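Local coordinates for protein ribosomal silencing factor RsfS (Chromobacterium violaceum, PDB 2ID1) that probably silences ribosomes by binding protein uL14 of the large subunit, which blocks subunit joining and so represses translation, at residues I6-G19 and Q47-L59. Sequence-based numbering, arbitrary orientation.
Sequences ISKLAIEALEDIKG and QVKALANSVQVKL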
# COMPACT_ATOMS: atom_id res chain seq x y z
N ILE A 6 -6.18 -3.52 12.67
CA ILE A 6 -4.86 -3.53 12.04
C ILE A 6 -4.86 -2.63 10.81
O ILE A 6 -3.83 -2.06 10.43
CB ILE A 6 -4.46 -4.95 11.62
CG1 ILE A 6 -3.21 -4.91 10.75
CG2 ILE A 6 -5.58 -5.59 10.86
CD1 ILE A 6 -2.82 -6.27 10.23
N SER A 7 -6.02 -2.52 10.18
CA SER A 7 -6.18 -1.69 9.00
C SER A 7 -5.92 -0.24 9.32
O SER A 7 -5.17 0.42 8.61
CB SER A 7 -7.59 -1.83 8.45
OG SER A 7 -7.80 -0.90 7.40
N LYS A 8 -6.54 0.25 10.39
CA LYS A 8 -6.38 1.65 10.80
C LYS A 8 -4.96 1.94 11.29
O LYS A 8 -4.49 3.08 11.25
CB LYS A 8 -7.38 1.99 11.90
CG LYS A 8 -7.19 3.40 12.49
CD LYS A 8 -8.36 3.82 13.38
CE LYS A 8 -9.67 3.86 12.58
NZ LYS A 8 -9.61 4.80 11.43
N LEU A 9 -4.30 0.89 11.76
CA LEU A 9 -2.94 0.97 12.26
C LEU A 9 -1.97 1.15 11.08
O LEU A 9 -1.01 1.92 11.16
CB LEU A 9 -2.62 -0.33 13.02
CG LEU A 9 -1.58 -0.29 14.14
CD1 LEU A 9 -0.21 0.05 13.56
CD2 LEU A 9 -1.99 0.75 15.18
N ALA A 10 -2.25 0.43 10.00
CA ALA A 10 -1.45 0.49 8.78
C ALA A 10 -1.66 1.82 8.08
O ALA A 10 -0.73 2.36 7.48
CB ALA A 10 -1.83 -0.65 7.85
N ILE A 11 -2.87 2.34 8.15
CA ILE A 11 -3.20 3.61 7.52
C ILE A 11 -2.54 4.75 8.27
O ILE A 11 -1.85 5.58 7.68
CB ILE A 11 -4.73 3.83 7.47
CG1 ILE A 11 -5.35 2.81 6.51
CG2 ILE A 11 -5.05 5.25 7.05
CD1 ILE A 11 -6.83 2.99 6.29
N GLU A 12 -2.74 4.78 9.58
CA GLU A 12 -2.14 5.82 10.41
C GLU A 12 -0.64 5.85 10.14
O GLU A 12 -0.04 6.93 10.00
CB GLU A 12 -2.41 5.52 11.89
CG GLU A 12 -1.87 6.59 12.87
CD GLU A 12 -2.16 6.26 14.34
OE1 GLU A 12 -1.61 5.25 14.84
OE2 GLU A 12 -2.93 7.01 14.98
N ALA A 13 -0.04 4.66 10.05
CA ALA A 13 1.40 4.52 9.79
C ALA A 13 1.79 5.17 8.46
O ALA A 13 2.84 5.80 8.36
CB ALA A 13 1.77 3.04 9.76
N LEU A 14 0.95 5.01 7.45
CA LEU A 14 1.20 5.60 6.16
C LEU A 14 1.07 7.12 6.29
O LEU A 14 1.70 7.87 5.55
CB LEU A 14 0.20 5.07 5.14
CG LEU A 14 0.35 3.59 4.79
CD1 LEU A 14 -0.96 3.02 4.30
CD2 LEU A 14 1.43 3.43 3.73
N GLU A 15 0.25 7.57 7.24
CA GLU A 15 0.06 9.00 7.45
C GLU A 15 1.22 9.63 8.23
O GLU A 15 1.45 10.83 8.15
CB GLU A 15 -1.25 9.27 8.21
CG GLU A 15 -2.52 8.82 7.50
CD GLU A 15 -3.77 9.47 8.10
OE1 GLU A 15 -4.91 9.09 7.71
OE2 GLU A 15 -3.62 10.37 8.96
N ASP A 16 1.95 8.83 9.00
CA ASP A 16 3.06 9.37 9.75
C ASP A 16 4.14 9.88 8.80
O ASP A 16 4.91 10.76 9.18
CB ASP A 16 3.67 8.31 10.68
CG ASP A 16 2.65 7.69 11.62
OD1 ASP A 16 1.75 8.42 12.12
OD2 ASP A 16 2.76 6.46 11.88
N ILE A 17 4.22 9.33 7.59
CA ILE A 17 5.21 9.78 6.62
C ILE A 17 4.49 10.45 5.44
O ILE A 17 4.83 10.23 4.29
CB ILE A 17 6.10 8.61 6.08
CG1 ILE A 17 6.44 7.62 7.20
CG2 ILE A 17 7.39 9.17 5.49
CD1 ILE A 17 7.20 8.21 8.37
N LYS A 18 3.49 11.26 5.73
CA LYS A 18 2.73 11.98 4.72
C LYS A 18 2.46 11.20 3.43
O LYS A 18 2.96 11.55 2.35
CB LYS A 18 3.42 13.31 4.38
CG LYS A 18 3.66 14.20 5.60
CD LYS A 18 2.38 14.47 6.34
CE LYS A 18 2.61 15.26 7.60
NZ LYS A 18 1.33 15.27 8.41
N GLY A 19 1.68 10.13 3.55
CA GLY A 19 1.34 9.31 2.39
C GLY A 19 0.25 9.98 1.58
O GLY A 19 -0.70 10.53 2.13
N GLN A 47 10.49 8.22 -0.19
CA GLN A 47 9.23 8.27 0.55
C GLN A 47 8.50 6.94 0.49
O GLN A 47 7.90 6.51 1.46
CB GLN A 47 8.31 9.35 -0.01
CG GLN A 47 7.34 9.88 1.05
CD GLN A 47 6.05 10.41 0.46
OE1 GLN A 47 6.04 10.99 -0.62
NE2 GLN A 47 4.95 10.22 1.18
N VAL A 48 8.54 6.29 -0.66
CA VAL A 48 7.87 5.03 -0.80
C VAL A 48 8.42 4.01 0.17
O VAL A 48 7.67 3.31 0.84
CB VAL A 48 8.04 4.50 -2.19
CG1 VAL A 48 7.39 3.13 -2.31
CG2 VAL A 48 7.42 5.48 -3.17
N LYS A 49 9.75 3.91 0.22
CA LYS A 49 10.41 2.97 1.10
C LYS A 49 10.19 3.33 2.56
O LYS A 49 10.14 2.45 3.42
CB LYS A 49 11.90 2.93 0.77
CG LYS A 49 12.19 2.19 -0.53
CD LYS A 49 13.53 2.60 -1.16
CE LYS A 49 14.74 2.09 -0.38
NZ LYS A 49 15.97 2.63 -1.02
N ALA A 50 10.05 4.63 2.85
CA ALA A 50 9.81 5.09 4.21
C ALA A 50 8.39 4.73 4.63
O ALA A 50 8.15 4.31 5.76
CB ALA A 50 10.01 6.60 4.30
N LEU A 51 7.45 4.89 3.71
CA LEU A 51 6.06 4.55 3.97
C LEU A 51 6.01 3.04 4.21
O LEU A 51 5.36 2.57 5.15
CB LEU A 51 5.18 4.95 2.77
CG LEU A 51 4.97 6.45 2.48
CD1 LEU A 51 4.49 6.63 1.05
CD2 LEU A 51 3.98 7.05 3.47
N ALA A 52 6.70 2.27 3.36
CA ALA A 52 6.75 0.83 3.50
C ALA A 52 7.36 0.46 4.84
O ALA A 52 6.86 -0.41 5.54
CB ALA A 52 7.56 0.22 2.38
N ASN A 53 8.45 1.13 5.22
CA ASN A 53 9.08 0.82 6.49
C ASN A 53 8.18 1.18 7.65
O ASN A 53 8.02 0.39 8.58
CB ASN A 53 10.41 1.55 6.66
CG ASN A 53 11.56 0.88 5.89
OD1 ASN A 53 11.63 -0.35 5.79
ND2 ASN A 53 12.48 1.70 5.37
N SER A 54 7.60 2.37 7.60
CA SER A 54 6.71 2.80 8.67
C SER A 54 5.59 1.78 8.90
O SER A 54 5.25 1.47 10.04
CB SER A 54 6.11 4.17 8.34
OG SER A 54 5.39 4.68 9.44
N VAL A 55 5.01 1.27 7.83
CA VAL A 55 3.96 0.29 7.98
C VAL A 55 4.45 -0.96 8.69
O VAL A 55 3.73 -1.53 9.51
CB VAL A 55 3.37 -0.14 6.64
CG1 VAL A 55 2.47 -1.36 6.82
CG2 VAL A 55 2.60 1.00 6.03
N GLN A 56 5.65 -1.42 8.39
CA GLN A 56 6.14 -2.62 9.04
C GLN A 56 6.48 -2.35 10.50
O GLN A 56 6.07 -3.09 11.38
CB GLN A 56 7.36 -3.18 8.33
CG GLN A 56 7.09 -3.81 6.99
CD GLN A 56 8.36 -4.29 6.33
OE1 GLN A 56 9.07 -5.16 6.86
NE2 GLN A 56 8.67 -3.73 5.16
N VAL A 57 7.23 -1.29 10.76
CA VAL A 57 7.61 -0.99 12.13
C VAL A 57 6.43 -0.75 13.06
O VAL A 57 6.50 -1.05 14.25
CB VAL A 57 8.54 0.22 12.20
CG1 VAL A 57 8.97 0.45 13.64
CG2 VAL A 57 9.74 -0.01 11.32
N LYS A 58 5.35 -0.20 12.50
CA LYS A 58 4.14 0.09 13.26
C LYS A 58 3.35 -1.17 13.59
O LYS A 58 2.89 -1.34 14.73
CB LYS A 58 3.26 1.06 12.47
CG LYS A 58 3.13 2.45 13.08
CD LYS A 58 2.23 2.44 14.30
CE LYS A 58 2.36 3.74 15.08
NZ LYS A 58 2.03 4.92 14.24
N LEU A 59 3.19 -2.05 12.61
CA LEU A 59 2.46 -3.29 12.81
C LEU A 59 3.25 -4.26 13.69
O LEU A 59 2.68 -5.14 14.31
CB LEU A 59 2.16 -3.97 11.48
CG LEU A 59 1.25 -3.21 10.52
CD1 LEU A 59 1.12 -3.99 9.24
CD2 LEU A 59 -0.10 -2.99 11.16
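Q47 reaches across to the turn that ends helix 3-16 and gives its side-chain amide to I17: NE2 donates to I17 O over 3.1 Å, arriving nearly in line with the carbonyl, although the bend at the hydrogen (138°) and a tilt from the amide plane make the bond less than straight. The other end of that amide, OE1, accepts from D43 N, which probably fixes the rotation of the amide. One turn on, A50 CB touches I17 CG2, and L51 lays CD2 against I17 CB and G19 CA. S54 points toward helix 3-16. Its chi1 of -172° swings OG away from the backbone N, and from there the hydroxyl donates to A13 O at 3.0 Å, coming from above the carbonyl plane, while S54 CB rests on I17 CG1. V55 points along the flank of the contact and meets L14 through one branch, CG2 to L14 CD2 at 3.5 Å; its CA lies 5.3 Å from A13 CA, a close approach that the small alanine permits. K58 then enters as a knob among L9, E12, A13 and D16. Its CG lies on A13 CB and its CD on L9 CD1, and bends at chi2 and chi4 bring NZ to the syn side of D16 OD2 at 2.9 Å; E12 OE1 adds a longer salt bridge at 3.7 Å. L59 closes the contact with CD2 between I6 CG1 and L9 CD1. The two helices run roughly antiparallel, and the axes of these segments come within 8.1 Å at an angle of 139°. Beneath them L14, L51 and V55 continue onto strands 36-41, 77-82 and 85-90: two roughly antiparallel helices side by side on one face of a mixed four-stranded sheet, in the alpha-beta fold of this Iojap/RsfS family protein.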